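Local coordinates for protein glucokinase (Enterococcus faecalis, PDB 2QM1) that probably phosphorylates glucose with ATP, as a ROK-family glucokinase of the actin-like ATPase clan, and carries bound zinc and magnesium ions, at residues 169-173 against 249-253; 255-259 against 290-295. One frame throughout, in Å; residues are numbered along the deposited sequence.

Contact 1 of 2, residues 169-173 against 249-253; sequences HVTVD and YLGLA. With ZN (zinc ion), chain J.
Val172 and Tyr249 bring the two backbones closest, their CA atoms 6.2 Å apart, where the irregular segment 169-173 meets helix 237-261 without any direct hydrogen bond across. The two methyls of Val172 divide the work. CG2 lies 3.6 Å from CD1 of Tyr249, approaching the ring obliquely, while CG1, placed anti to the carbonyl carbon (chi1 -67°), reaches one turn further along the helix to Ala253 CB at 3.8 Å. Leu252 adds CD2, 3.7 Å from the backbone O of Val172, and Val170 CG1 touches Ala253 CB more loosely at 4.2 Å. At the polar end, the planes of the Asp173 carboxylate and the Tyr249 ring are inclined by only 20°, and a water joins the two groups: it donates to Asp173 OD2 at 3.0 Å and is hydrogen-bonded to Tyr249 OH at 3.2 Å. The other carboxylate oxygen, OD1, accepts from the backbone N of Asn175. At the start of the segment His169 takes no part in the packing and binds zinc through ND1 at 2.2 Å, with Cys179, Cys181 and Cys186 completing the site. The chemistry therefore separates by position: zinc coordination probably orders the start of the loop, apolar side chains seat it on the helix, and the one polar link between the segments runs through water.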
loop_
_atom_site.group_PDB
_atom_site.type_symbol
_atom_site.label_atom_id
_atom_site.label_comp_id
_atom_site.label_asym_id
_atom_site.label_seq_id
_atom_site.Cartn_x
_atom_site.Cartn_y
_atom_site.Cartn_z
ATOM N N HIS B 169 0.058 -4.869 -12.113
ATOM C CA HIS B 169 1.444 -4.829 -12.451
ATOM C C HIS B 169 2.420 -5.070 -11.285
ATOM O O HIS B 169 3.577 -4.798 -11.399
ATOM C CB HIS B 169 1.683 -3.539 -13.237
ATOM C CG HIS B 169 0.802 -3.455 -14.427
ATOM N ND1 HIS B 169 1.008 -4.234 -15.549
ATOM C CD2 HIS B 169 -0.367 -2.800 -14.628
ATOM C CE1 HIS B 169 0.037 -4.006 -16.419
ATOM N NE2 HIS B 169 -0.805 -3.143 -15.886
ATOM N N VAL B 170 1.934 -5.626 -10.173
ATOM C CA VAL B 170 2.789 -6.249 -9.147
ATOM C C VAL B 170 3.478 -7.481 -9.771
ATOM O O VAL B 170 2.834 -8.264 -10.471
ATOM C CB VAL B 170 1.905 -6.623 -7.919
ATOM C CG1 VAL B 170 2.525 -7.684 -7.065
ATOM C CG2 VAL B 170 1.621 -5.370 -7.107
ATOM N N THR B 171 4.796 -7.589 -9.605
ATOM C CA THR B 171 5.553 -8.746 -10.098
ATOM C C THR B 171 5.278 -9.934 -9.170
ATOM O O THR B 171 5.616 -9.907 -8.011
ATOM C CB THR B 171 7.091 -8.466 -10.154
ATOM O OG1 THR B 171 7.353 -7.375 -11.043
ATOM C CG2 THR B 171 7.898 -9.758 -10.588
ATOM N N VAL B 172 4.592 -10.940 -9.679
ATOM C CA VAL B 172 4.402 -12.164 -8.929
ATOM C C VAL B 172 5.444 -13.221 -9.322
ATOM O O VAL B 172 5.596 -14.226 -8.657
ATOM C CB VAL B 172 2.944 -12.708 -9.118
ATOM C CG1 VAL B 172 1.921 -11.778 -8.479
ATOM C CG2 VAL B 172 2.613 -12.915 -10.586
ATOM N N ASP B 173 6.109 -13.041 -10.461
ATOM C CA ASP B 173 7.098 -14.019 -10.886
ATOM C C ASP B 173 8.128 -13.259 -11.629
ATOM O O ASP B 173 7.895 -12.902 -12.767
ATOM C CB ASP B 173 6.487 -15.091 -11.794
ATOM C CG ASP B 173 7.498 -16.150 -12.279
ATOM O OD1 ASP B 173 8.758 -16.045 -12.071
ATOM O OD2 ASP B 173 6.992 -17.119 -12.913
ATOM N N TYR B 249 -1.004 -17.129 -7.526
ATOM C CA TYR B 249 -0.458 -15.813 -7.857
ATOM C C TYR B 249 -1.355 -14.711 -7.309
ATOM O O TYR B 249 -0.856 -13.721 -6.822
ATOM C CB TYR B 249 -0.340 -15.640 -9.376
ATOM C CG TYR B 249 0.774 -16.449 -10.031
ATOM C CD1 TYR B 249 2.091 -16.341 -9.596
ATOM C CD2 TYR B 249 0.499 -17.302 -11.100
ATOM C CE1 TYR B 249 3.129 -17.072 -10.206
ATOM C CE2 TYR B 249 1.536 -18.035 -11.734
ATOM C CZ TYR B 249 2.836 -17.902 -11.278
ATOM O OH TYR B 249 3.847 -18.618 -11.876
ATOM N N LEU B 250 -2.674 -14.875 -7.424
ATOM C CA LEU B 250 -3.576 -13.914 -6.795
ATOM C C LEU B 250 -3.400 -13.944 -5.307
ATOM O O LEU B 250 -3.475 -12.905 -4.699
ATOM C CB LEU B 250 -5.052 -14.143 -7.141
ATOM C CG LEU B 250 -5.466 -13.840 -8.586
ATOM C CD1 LEU B 250 -6.593 -14.790 -8.952
ATOM C CD2 LEU B 250 -5.920 -12.377 -8.696
ATOM N N GLY B 251 -3.193 -15.134 -4.718
ATOM C CA GLY B 251 -2.917 -15.206 -3.283
ATOM C C GLY B 251 -1.607 -14.522 -2.839
ATOM O O GLY B 251 -1.558 -13.903 -1.778
ATOM N N LEU B 252 -0.545 -14.647 -3.624
ATOM C CA LEU B 252 0.711 -13.991 -3.309
ATOM C C LEU B 252 0.556 -12.487 -3.366
ATOM O O LEU B 252 1.016 -11.786 -2.490
ATOM C CB LEU B 252 1.807 -14.405 -4.284
ATOM C CG LEU B 252 3.224 -13.840 -4.161
ATOM C CD1 LEU B 252 3.888 -14.125 -2.836
ATOM C CD2 LEU B 252 4.008 -14.514 -5.320
ATOM N N ALA B 253 -0.082 -12.012 -4.421
ATOM C CA ALA B 253 -0.167 -10.591 -4.656
ATOM C C ALA B 253 -1.121 -9.994 -3.642
ATOM O O ALA B 253 -0.780 -9.021 -3.048
ATOM C CB ALA B 253 -0.614 -10.319 -6.100
HETATM ZN ZN ZN J . 2.881 -5.212 -16.204
HETATM O O HOH W 1 4.497 -16.911 -14.559
#

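Contact 2 of 2, residues 255-259 against 290-295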
loop_
_atom_site.group_PDB
_atom_site.type_symbol
_atom_site.label_atom_id
_atom_site.label_comp_id
_atom_site.label_asym_id
_atom_site.label_seq_id
_atom_site.Cartn_x
_atom_site.Cartn_y
_atom_site.Cartn_z
ATOM N N GLY B 255 -1.931 -11.288 -0.822
ATOM C CA GLY B 255 -1.327 -11.527 0.480
ATOM C C GLY B 255 -0.355 -10.409 0.848
ATOM O O GLY B 255 -0.335 -9.939 2.002
ATOM N N ASN B 256 0.468 -10.012 -0.119
ATOM C CA ASN B 256 1.506 -9.045 0.171
ATOM C C ASN B 256 0.877 -7.687 0.329
ATOM O O ASN B 256 1.406 -6.842 1.060
ATOM C CB ASN B 256 2.616 -9.066 -0.911
ATOM C CG ASN B 256 3.713 -10.104 -0.619
ATOM O OD1 ASN B 256 4.456 -10.526 -1.518
ATOM N ND2 ASN B 256 3.807 -10.521 0.622
ATOM N N LEU B 257 -0.248 -7.457 -0.369
ATOM C CA LEU B 257 -1.094 -6.301 -0.062
ATOM C C LEU B 257 -1.658 -6.359 1.370
ATOM O O LEU B 257 -1.737 -5.333 2.076
ATOM C CB LEU B 257 -2.247 -6.215 -1.067
ATOM C CG LEU B 257 -1.881 -5.799 -2.507
ATOM C CD1 LEU B 257 -3.105 -5.972 -3.383
ATOM C CD2 LEU B 257 -1.504 -4.388 -2.539
ATOM N N GLY B 258 -2.073 -7.544 1.818
ATOM C CA GLY B 258 -2.508 -7.645 3.183
ATOM C C GLY B 258 -1.383 -7.386 4.179
ATOM O O GLY B 258 -1.562 -6.630 5.176
ATOM N N ASN B 259 -0.222 -7.992 3.925
ATOM C CA ASN B 259 0.955 -7.796 4.771
ATOM C C ASN B 259 1.406 -6.331 4.893
ATOM O O ASN B 259 1.933 -5.923 5.905
ATOM C CB ASN B 259 2.116 -8.613 4.250
ATOM C CG ASN B 259 1.901 -10.129 4.390
ATOM O OD1 ASN B 259 1.274 -10.608 5.347
ATOM N ND2 ASN B 259 2.388 -10.884 3.406
ATOM N N PHE B 290 0.341 -16.915 2.546
ATOM C CA PHE B 290 1.315 -15.856 2.339
ATOM C C PHE B 290 1.245 -14.675 3.329
ATOM O O PHE B 290 1.968 -13.692 3.187
ATOM C CB PHE B 290 1.256 -15.393 0.868
ATOM C CG PHE B 290 1.734 -16.426 -0.104
ATOM C CD1 PHE B 290 2.949 -17.080 0.089
ATOM C CD2 PHE B 290 0.983 -16.752 -1.204
ATOM C CE1 PHE B 290 3.383 -18.069 -0.804
ATOM C CE2 PHE B 290 1.419 -17.749 -2.120
ATOM C CZ PHE B 290 2.609 -18.389 -1.918
ATOM N N THR B 291 0.409 -14.771 4.348
ATOM C CA THR B 291 0.211 -13.622 5.262
ATOM C C THR B 291 0.661 -13.947 6.692
ATOM O O THR B 291 0.594 -15.101 7.128
ATOM C CB THR B 291 -1.267 -13.058 5.225
ATOM O OG1 THR B 291 -2.237 -14.133 5.355
ATOM C CG2 THR B 291 -1.523 -12.288 3.897
ATOM N N PHE B 292 1.158 -12.930 7.397
ATOM C CA PHE B 292 1.537 -13.140 8.785
ATOM C C PHE B 292 0.301 -13.225 9.698
ATOM O O PHE B 292 -0.766 -12.799 9.316
ATOM C CB PHE B 292 2.690 -12.206 9.259
ATOM C CG PHE B 292 2.348 -10.754 9.325
ATOM C CD1 PHE B 292 2.665 -9.904 8.270
ATOM C CD2 PHE B 292 1.802 -10.214 10.461
ATOM C CE1 PHE B 292 2.374 -8.535 8.342
ATOM C CE2 PHE B 292 1.502 -8.860 10.546
ATOM C CZ PHE B 292 1.780 -8.025 9.491
ATOM N N PRO B 293 0.415 -13.908 10.843
ATOM C CA PRO B 293 -0.787 -14.166 11.659
ATOM C C PRO B 293 -1.766 -12.998 11.925
ATOM O O PRO B 293 -2.963 -13.170 11.796
ATOM C CB PRO B 293 -0.196 -14.644 12.967
ATOM C CG PRO B 293 1.051 -15.431 12.510
ATOM C CD PRO B 293 1.624 -14.479 11.476
ATOM N N GLN B 294 -1.254 -11.840 12.306
ATOM C CA GLN B 294 -2.126 -10.735 12.617
ATOM C C GLN B 294 -2.959 -10.316 11.371
ATOM O O GLN B 294 -4.103 -9.865 11.488
ATOM C CB GLN B 294 -1.299 -9.601 13.234
ATOM C CG GLN B 294 -0.653 -9.954 14.604
ATOM C CD GLN B 294 0.797 -10.520 14.555
ATOM O OE1 GLN B 294 1.200 -11.248 13.633
ATOM N NE2 GLN B 294 1.572 -10.195 15.598
ATOM N N VAL B 295 -2.397 -10.503 10.172
ATOM C CA VAL B 295 -3.104 -10.180 8.941
ATOM C C VAL B 295 -4.076 -11.300 8.556
ATOM O O VAL B 295 -5.189 -11.047 8.109
ATOM C CB VAL B 295 -2.125 -9.826 7.775
ATOM C CG1 VAL B 295 -2.891 -9.770 6.415
ATOM C CG2 VAL B 295 -1.339 -8.497 8.106
#
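A side chain binding to backbone defines this buried contact, in which Asn259 of helix 237-261 holds the turn that connects helix 277-289 to helix 293-296. Its amide uses both ends. ND2 donates to Phe290 O at 2.8 Å in a nearly straight bond (172°), with the acceptor lying in the amide plane, and OD1 accepts from Phe292 N at 3.1 Å, the donor tilted out of the carbonyl plane. Two bonds to consecutive peptide groups, those on either side of Thr291, fix the rotation of the amide. The Phe292 ring slides past it, 16° from parallel, with CD1 3.3 Å from Asn259 OD1; chi1 of 67° sets CG of Phe292 between its own backbone N and carbonyl carbon and turns the ring back to the helix. Val295 CG2 lies 3.5 Å above one face of that ring, offset toward its rim. At two glycines the backbones come close: Thr291 CG2 sits 3.2 Å from Gly255 O, and Val295 CG2 packs on Gly258 O at 3.5 Å. Thr291 OG1 is hydrogen-bonded to Phe287 O of the preceding helix. Phe292 is at the N-cap position of helix 293-296, so the asparagine pins a helix-to-helix connection at the backbone N-H of the N-cap residue and at the carbonyl two residues before it.

Along the chain, the loop 169-173 follows strand 155-156 and meets helix 237-261 at 249-253, so contact 1 closes a loop with 75 intervening residues, rich in helix. Contact 2 opens just beyond, at 255-259 of the same helix, and closes at 290-295 after a shorter excursion that includes strand 265-269 and helix 277-289. The two are thus in series, neither nested nor crossed, and their centres lie 13 Å apart. Phe290 joins them directly, its CD2 3.5 Å from Leu252 CA. Helix 237-261 thereby ties the zinc-bearing loop to the turn before helix 293-296, and both contacts also touch the second subunit.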